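Local atomic coordinates of beta-galactosidase/beta-glucuronidase (Faecalibacterium prausnitzii L2-6, PDB entry 6MVF), a protein that binds flavin mononucleotide and, as a gut-bacterial family 2 glycoside hydrolase, probably hydrolyses beta-glucuronides. Residues L312-E315 / D316-D320; E490-I493 / N494-S497; Y509-L512 / Y513-M517. All coordinates share one frame; numbering follows the deposited sequence.

All three contacts are local and lie in the TIM barrel domain. Contact 1, partly buried, caps the start of helix 314-327, and its chemistry is charged: aspartates meet arginines and lysines. Contacts 2 and 3 are buried and adjoin each other, with centres about 13 Å apart and Glu490 O packed 3.5 Å from Gln510 CB; contact 1 stands about 27 Å and 28 Å from them, centre to centre. Contact 2 is a type I beta turn in an irregular loop, with asparagines of a second subunit against it. Contact 3 lies on helix 507-522, which follows that loop; tyrosines and His514 pack beside Gln510, and Glu515 carries a salt bridge. All lie away from the flavin pocket.

Contact 1. Residues L312-E315 / D316-D320; sequences LTVE and DHYQD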
loop_
_atom_site.group_PDB
_atom_site.type_symbol
_atom_site.label_atom_id
_atom_site.label_comp_id
_atom_site.label_asym_id
_atom_site.label_seq_id
_atom_site.Cartn_x
_atom_site.Cartn_y
_atom_site.Cartn_z
ATOM N N LEU A 312 6.227 -15.466 16.591
ATOM C CA LEU A 312 6.515 -15.062 15.225
ATOM C C LEU A 312 5.330 -14.321 14.619
ATOM O O LEU A 312 4.174 -14.540 14.982
ATOM C CB LEU A 312 6.862 -16.281 14.363
ATOM C CG LEU A 312 8.340 -16.712 14.261
ATOM C CD1 LEU A 312 9.042 -16.949 15.604
ATOM C CD2 LEU A 312 8.475 -17.945 13.395
ATOM N N THR A 313 5.631 -13.416 13.703
ATOM C CA THR A 313 4.579 -12.745 12.968
ATOM C C THR A 313 4.245 -13.522 11.695
ATOM O O THR A 313 4.931 -14.473 11.305
ATOM C CB THR A 313 4.998 -11.317 12.632
ATOM O OG1 THR A 313 6.062 -11.349 11.672
ATOM C CG2 THR A 313 5.480 -10.604 13.880
ATOM N N VAL A 314 3.167 -13.096 11.043
ATOM C CA VAL A 314 2.782 -13.678 9.765
ATOM C C VAL A 314 3.907 -13.512 8.732
ATOM O O VAL A 314 4.158 -14.414 7.920
ATOM C CB VAL A 314 1.443 -13.057 9.294
ATOM C CG1 VAL A 314 1.615 -11.575 8.874
ATOM C CG2 VAL A 314 0.825 -13.857 8.167
ATOM N N GLU A 315 4.607 -12.368 8.750
ATOM C CA GLU A 315 5.738 -12.180 7.845
ATOM C C GLU A 315 6.843 -13.171 8.141
ATOM O O GLU A 315 7.540 -13.625 7.225
ATOM C CB GLU A 315 6.301 -10.761 7.939
ATOM C CG GLU A 315 5.373 -9.676 7.496
ATOM C CD GLU A 315 4.379 -9.282 8.576
ATOM O OE1 GLU A 315 4.694 -9.434 9.790
ATOM O OE2 GLU A 315 3.276 -8.817 8.203
ATOM N N ASP A 316 7.034 -13.509 9.417
ATOM C CA ASP A 316 8.032 -14.519 9.756
ATOM C C ASP A 316 7.698 -15.848 9.093
ATOM O O ASP A 316 8.572 -16.496 8.507
ATOM C CB ASP A 316 8.137 -14.693 11.270
ATOM C CG ASP A 316 8.669 -13.450 11.965
ATOM O OD1 ASP A 316 9.584 -12.784 11.420
ATOM O OD2 ASP A 316 8.155 -13.126 13.064
ATOM N N HIS A 317 6.434 -16.257 9.160
ATOM C CA HIS A 317 6.064 -17.569 8.649
ATOM C C HIS A 317 6.247 -17.638 7.139
ATOM O O HIS A 317 6.861 -18.582 6.624
ATOM C CB HIS A 317 4.624 -17.901 9.040
ATOM C CG HIS A 317 4.421 -18.044 10.515
ATOM N ND1 HIS A 317 5.181 -18.898 11.290
ATOM C CD2 HIS A 317 3.537 -17.453 11.355
ATOM C CE1 HIS A 317 4.770 -18.827 12.544
ATOM N NE2 HIS A 317 3.775 -17.958 12.611
ATOM N N TYR A 318 5.738 -16.632 6.416
ATOM C CA TYR A 318 5.880 -16.604 4.962
ATOM C C TYR A 318 7.334 -16.452 4.545
ATOM O O TYR A 318 7.736 -16.989 3.511
ATOM C CB TYR A 318 5.011 -15.488 4.363
ATOM C CG TYR A 318 3.562 -15.913 4.163
ATOM C CD1 TYR A 318 2.659 -15.926 5.223
ATOM C CD2 TYR A 318 3.103 -16.322 2.921
ATOM C CE1 TYR A 318 1.326 -16.317 5.042
ATOM C CE2 TYR A 318 1.776 -16.724 2.729
ATOM C CZ TYR A 318 0.895 -16.719 3.787
ATOM O OH TYR A 318 -0.410 -17.122 3.596
ATOM N N GLN A 319 8.147 -15.759 5.336
ATOM C CA GLN A 319 9.563 -15.671 4.998
ATOM C C GLN A 319 10.225 -17.042 5.086
ATOM O O GLN A 319 10.991 -17.435 4.193
ATOM C CB GLN A 319 10.263 -14.667 5.909
ATOM C CG GLN A 319 11.710 -14.415 5.513
ATOM C CD GLN A 319 12.577 -13.867 6.648
ATOM O OE1 GLN A 319 12.129 -13.723 7.794
ATOM N NE2 GLN A 319 13.830 -13.567 6.332
ATOM N N ASP A 320 9.952 -17.782 6.166
ATOM C CA ASP A 320 10.387 -19.176 6.243
ATOM C C ASP A 320 9.963 -19.962 5.004
ATOM O O ASP A 320 10.779 -20.634 4.367
ATOM C CB ASP A 320 9.820 -19.839 7.498
ATOM C CG ASP A 320 10.598 -19.480 8.757
ATOM O OD1 ASP A 320 11.592 -18.698 8.679
ATOM O OD2 ASP A 320 10.204 -19.996 9.831
#
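Thr313 and Asp316 form a capping box at the N-terminus of helix 314-327, the helix that connects strands 292-300 and 331-334 in a beta-alpha-beta unit of the TIM barrel. The capping bonds run both ways. Thr313, at the N-cap position, sets OG1 between its backbone N and carbonyl carbon (chi1 69°), where it accepts from Asp316 N at 3.3 Å. In return Asp316 OD2 accepts from Thr313 N at 2.6 Å through a nearly straight bond, met on the anti side of the carboxylate and out of its plane. The box thus supplies an acceptor to one amide of the first turn and a donor to the aspartate.

Main-chain bonds take over from there: His317 N donates to Thr313 O, Tyr318 N to Val314 O at 3.1 Å, and Gln319 N to Glu315 O.

Salt bridges tie the cap to its surroundings. Asp316 forms them with Lys305 through OD1 and with Lys308 through OD2, so its carboxylate is probably held as an anion. One turn on, Asp320 pairs with Arg301 and Arg561, and the same Arg301 bonds to His317 ND1.

Carbon contacts flank the cap. Leu312, just ahead of it, lays CG 3.6 Å from Asp316 CB and brings CB to 3.8 Å from His317 CE1, covering the aliphatic part of the aspartate and one end of the imidazole. Val314 has CG2 anti to its backbone N, which carries this methyl over to Tyr318 CE1, 4.0 Å away, while the phenol OH bonds to Glu349 of the next barrel helix, 341-350. At the edge of the same ring, in its plane, Val314 O lies 3.4 Å from Tyr318 CD1.

Contact 2. Residues E490-I493 / N494-S497; sequences EGII and NWHS
Asn494 and Ile492 lie side by side and point the same way, the amide OD1 of Asn494 being 3.2 Å from the CG2 methyl of Ile492. The asparagine holds CG between its backbone N and carbonyl carbon (chi1 64°), which folds the amide back over the chain instead of extending it. OD1 is also hydrogen-bonded, to Asn263 ND2 of the second subunit, and ND2 of Asn494 comes over one face of the next residue's indole, 3.0 Å above the ring plane and offset toward its rim.

At Trp495 the bend closes: its N donates to Ile492 O at 3.1 Å, completing a type I beta turn that runs from Ile492 to Trp495 with Ile493 and Asn494 at its corners. The donor sits above the carbonyl plane, 36° out of it. The turn belongs to the long loop between strand 482-487 and helix 507-522 of the TIM barrel domain, and the second subunit packs against it: Asn264 of that subunit accepts from Ile493 N and donates to Gly491 O. The indole of Trp495 runs alongside the Ile492 side chain, its pyrrole end doing the touching: CD1 is 3.5 Å from Ile492 CB, and NE1 is 3.6 Å from Ile492 CG2. NE1 donates to Gly546 O, which limits rotation of the indole beside the isoleucine.

His496 turns its imidazole back to the corner of the turn. NE2 lies 2.7 Å from Ile493 O, a weak hydrogen bond because it is strongly bent, with an N-H...O angle of 121°. The other nitrogen, ND1, is hydrogen-bonded to Glu508 OE2 at the start of helix 507-522, and the ring meets that of Tyr661 edge-to-face.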
loop_
_atom_site.group_PDB
_atom_site.type_symbol
_atom_site.label_atom_id
_atom_site.label_comp_id
_atom_site.label_asym_id
_atom_site.label_seq_id
_atom_site.Cartn_x
_atom_site.Cartn_y
_atom_site.Cartn_z
ATOM N N GLU A 490 25.580 -31.327 12.555
ATOM C CA GLU A 490 25.798 -29.965 13.008
ATOM C C GLU A 490 26.800 -29.275 12.111
ATOM O O GLU A 490 27.702 -29.900 11.556
ATOM C CB GLU A 490 26.295 -29.927 14.449
ATOM C CG GLU A 490 25.337 -30.604 15.421
ATOM C CD GLU A 490 24.454 -29.616 16.129
ATOM O OE1 GLU A 490 24.805 -28.410 16.056
ATOM O OE2 GLU A 490 23.434 -30.049 16.744
ATOM N N GLY A 491 26.604 -27.973 11.954
ATOM C CA GLY A 491 27.491 -27.085 11.241
ATOM C C GLY A 491 27.490 -25.734 11.934
ATOM O O GLY A 491 26.453 -25.067 12.045
ATOM N N ILE A 492 28.651 -25.337 12.438
ATOM C CA ILE A 492 28.823 -24.065 13.121
ATOM C C ILE A 492 29.808 -23.270 12.275
ATOM O O ILE A 492 30.950 -23.698 12.089
ATOM C CB ILE A 492 29.288 -24.283 14.567
ATOM C CG1 ILE A 492 28.200 -25.106 15.282
ATOM C CG2 ILE A 492 29.546 -22.970 15.269
ATOM C CD1 ILE A 492 28.403 -25.343 16.752
ATOM N N ILE A 493 29.353 -22.154 11.691
ATOM C CA ILE A 493 30.037 -21.658 10.490
ATOM C C ILE A 493 31.275 -20.811 10.791
ATOM O O ILE A 493 31.918 -20.306 9.867
ATOM C CB ILE A 493 29.084 -20.889 9.547
ATOM C CG1 ILE A 493 28.323 -19.770 10.260
ATOM C CG2 ILE A 493 28.118 -21.823 8.881
ATOM C CD1 ILE A 493 27.311 -19.075 9.377
ATOM N N ASN A 494 31.657 -20.673 12.057
ATOM C CA ASN A 494 32.987 -20.133 12.327
ATOM C C ASN A 494 34.091 -21.200 12.383
ATOM O O ASN A 494 35.271 -20.827 12.292
ATOM C CB ASN A 494 32.985 -19.311 13.624
ATOM C CG ASN A 494 32.679 -20.143 14.847
ATOM O OD1 ASN A 494 31.527 -20.469 15.102
ATOM N ND2 ASN A 494 33.715 -20.489 15.617
ATOM N N TRP A 495 33.755 -22.507 12.507
ATOM C CA TRP A 495 34.751 -23.586 12.456
ATOM C C TRP A 495 34.959 -24.056 11.019
ATOM O O TRP A 495 33.988 -24.278 10.286
ATOM C CB TRP A 495 34.345 -24.788 13.317
ATOM C CG TRP A 495 33.876 -24.466 14.693
ATOM C CD1 TRP A 495 32.713 -24.882 15.272
ATOM C CD2 TRP A 495 34.548 -23.660 15.678
ATOM N NE1 TRP A 495 32.613 -24.378 16.555
ATOM C CE2 TRP A 495 33.724 -23.626 16.825
ATOM C CE3 TRP A 495 35.761 -22.965 15.698
ATOM C CZ2 TRP A 495 34.071 -22.928 17.969
ATOM C CZ3 TRP A 495 36.103 -22.265 16.831
ATOM C CH2 TRP A 495 35.268 -22.250 17.952
ATOM N N HIS A 496 36.226 -24.230 10.626
ATOM C CA HIS A 496 36.580 -24.667 9.276
ATOM C C HIS A 496 37.819 -25.551 9.294
ATOM O O HIS A 496 38.835 -25.195 9.901
ATOM C CB HIS A 496 36.815 -23.470 8.357
ATOM C CG HIS A 496 35.614 -22.601 8.227
ATOM N ND1 HIS A 496 34.511 -22.974 7.494
ATOM C CD2 HIS A 496 35.312 -21.410 8.791
ATOM C CE1 HIS A 496 33.587 -22.037 7.590
ATOM N NE2 HIS A 496 34.048 -21.078 8.375
ATOM N N SER A 497 37.734 -26.685 8.597
ATOM C CA SER A 497 38.781 -27.694 8.617
ATOM C C SER A 497 39.209 -28.089 7.209
ATOM O O SER A 497 38.373 -28.312 6.326
ATOM C CB SER A 497 38.315 -28.936 9.356
ATOM O OG SER A 497 39.335 -29.913 9.300
#

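Contact 3. Residues Y509-L512 / Y513-M517; sequences YQAL and YHEYM
Gln510 and His514 meet one helical turn apart: CG of the glutamine lies 3.9 Å from CD2 of the imidazole, the two side chains crossing with amide and ring planes 60° apart. Between their backbones Gln510 O accepts from His514 N at 3.1 Å. Companion alpha-helical bonds run from Tyr513 N to Tyr509 O, from Glu515 N to Ala511 O at 2.7 Å, and from Tyr516 N to Leu512 O. On another flank Glu515 stretches out beyond CG, its CG and carboxylate carbon running past Ala511 O, and OE1 rests 3.6 Å from the CD2 methyl of Leu512.

The aromatic rings pack on one another next to this shell. Tyr513 keeps CG anti to its backbone N (chi1 173°), beside the carbonyl carbon that leads on to His514, and its CD1 stands over the centre of the His514 ring, 3.6 Å above the plane. One face of the phenol receives Met517 CG, 3.8 Å above the plane and toward the rim.

Polar ends are fixed from farther out. Gln510 NE2 donates to the carbonyls of Cys489 and Gly555, and His514 ND1 bonds to Tyr571 OH. Glu515 OE2 has both a salt bridge to Lys599 and a hydrogen bond to Tyr601, an environment likely to favour the carboxylate anion. Helix 507-522 belongs to the outer helical layer of the barrel: His514, Glu515 and Met517 pack on helix 566-575, Tyr516 and Met517 on helix 466-476, and Tyr513 and Met517 on Tyr487 of strand 482-487.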
loop_
_atom_site.group_PDB
_atom_site.type_symbol
_atom_site.label_atom_id
_atom_site.label_comp_id
_atom_site.label_asym_id
_atom_site.label_seq_id
_atom_site.Cartn_x
_atom_site.Cartn_y
_atom_site.Cartn_z
ATOM N N TYR A 509 32.237 -30.198 7.176
ATOM C CA TYR A 509 31.842 -31.580 7.421
ATOM C C TYR A 509 30.345 -31.751 7.247
ATOM O O TYR A 509 29.886 -32.789 6.761
ATOM C CB TYR A 509 32.274 -32.053 8.817
ATOM C CG TYR A 509 31.908 -33.502 9.048
ATOM C CD1 TYR A 509 32.695 -34.534 8.534
ATOM C CD2 TYR A 509 30.745 -33.841 9.725
ATOM C CE1 TYR A 509 32.333 -35.864 8.713
ATOM C CE2 TYR A 509 30.371 -35.159 9.902
ATOM C CZ TYR A 509 31.167 -36.169 9.400
ATOM O OH TYR A 509 30.787 -37.479 9.604
ATOM N N GLN A 510 29.577 -30.742 7.636
ATOM C CA GLN A 510 28.145 -30.803 7.415
ATOM C C GLN A 510 27.818 -30.826 5.932
ATOM O O GLN A 510 26.857 -31.485 5.525
ATOM C CB GLN A 510 27.474 -29.633 8.105
ATOM C CG GLN A 510 25.967 -29.729 8.180
ATOM C CD GLN A 510 25.316 -28.338 8.317
ATOM O OE1 GLN A 510 25.805 -27.364 7.749
ATOM N NE2 GLN A 510 24.229 -28.246 9.088
ATOM N N ALA A 511 28.623 -30.150 5.107
ATOM C CA ALA A 511 28.401 -30.177 3.659
ATOM C C ALA A 511 28.715 -31.548 3.072
ATOM O O ALA A 511 28.001 -32.013 2.177
ATOM C CB ALA A 511 29.224 -29.092 2.959
ATOM N N LEU A 512 29.770 -32.212 3.568
ATOM C CA LEU A 512 30.091 -33.569 3.124
ATOM C C LEU A 512 28.980 -34.544 3.486
ATOM O O LEU A 512 28.632 -35.420 2.693
ATOM C CB LEU A 512 31.414 -34.041 3.742
ATOM C CG LEU A 512 32.726 -33.457 3.225
ATOM C CD1 LEU A 512 33.885 -33.917 4.105
ATOM C CD2 LEU A 512 32.971 -33.846 1.775
ATOM N N TYR A 513 28.444 -34.428 4.698
ATOM C CA TYR A 513 27.334 -35.273 5.116
ATOM C C TYR A 513 26.148 -35.134 4.157
ATOM O O TYR A 513 25.578 -36.138 3.703
ATOM C CB TYR A 513 26.942 -34.906 6.556
ATOM C CG TYR A 513 25.695 -35.588 7.053
ATOM C CD1 TYR A 513 24.444 -35.057 6.782
ATOM C CD2 TYR A 513 25.768 -36.776 7.784
ATOM C CE1 TYR A 513 23.296 -35.688 7.217
ATOM C CE2 TYR A 513 24.627 -37.417 8.234
ATOM C CZ TYR A 513 23.392 -36.864 7.946
ATOM O OH TYR A 513 22.248 -37.465 8.386
ATOM N N HIS A 514 25.776 -33.889 3.819
ATOM C CA HIS A 514 24.606 -33.672 2.972
ATOM C C HIS A 514 24.902 -33.876 1.493
ATOM O O HIS A 514 23.987 -34.212 0.733
ATOM C CB HIS A 514 24.032 -32.287 3.222
ATOM C CG HIS A 514 23.282 -32.181 4.508
ATOM N ND1 HIS A 514 22.157 -32.932 4.774
ATOM C CD2 HIS A 514 23.501 -31.428 5.610
ATOM C CE1 HIS A 514 21.702 -32.630 5.977
ATOM N NE2 HIS A 514 22.502 -31.720 6.507
ATOM N N GLU A 515 26.152 -33.697 1.062
ATOM C CA GLU A 515 26.536 -34.149 -0.275
ATOM C C GLU A 515 26.177 -35.618 -0.474
ATOM O O GLU A 515 25.594 -35.997 -1.500
ATOM C CB GLU A 515 28.032 -33.922 -0.511
ATOM C CG GLU A 515 28.392 -32.473 -0.842
ATOM C CD GLU A 515 29.900 -32.191 -0.799
ATOM O OE1 GLU A 515 30.725 -33.125 -0.953
ATOM O OE2 GLU A 515 30.260 -31.014 -0.608
ATOM N N TYR A 516 26.498 -36.463 0.514
ATOM C CA TYR A 516 26.195 -37.885 0.385
ATOM C C TYR A 516 24.689 -38.133 0.423
ATOM O O TYR A 516 24.161 -38.888 -0.397
ATOM C CB TYR A 516 26.920 -38.685 1.476
ATOM C CG TYR A 516 26.601 -40.174 1.501
ATOM C CD1 TYR A 516 25.408 -40.641 2.055
ATOM C CD2 TYR A 516 27.496 -41.115 0.987
ATOM C CE1 TYR A 516 25.102 -41.994 2.088
ATOM C CE2 TYR A 516 27.211 -42.482 1.029
ATOM C CZ TYR A 516 26.001 -42.909 1.578
ATOM O OH TYR A 516 25.672 -44.244 1.626
ATOM N N MET A 517 23.979 -37.507 1.366
ATOM C CA MET A 517 22.560 -37.815 1.550
ATOM C C MET A 517 21.721 -37.335 0.373
ATOM O O MET A 517 20.777 -38.021 -0.038
ATOM C CB MET A 517 22.046 -37.195 2.846
ATOM C CG MET A 517 22.758 -37.707 4.077
ATOM S SD MET A 517 22.561 -39.497 4.285
ATOM C CE MET A 517 20.857 -39.598 4.845
#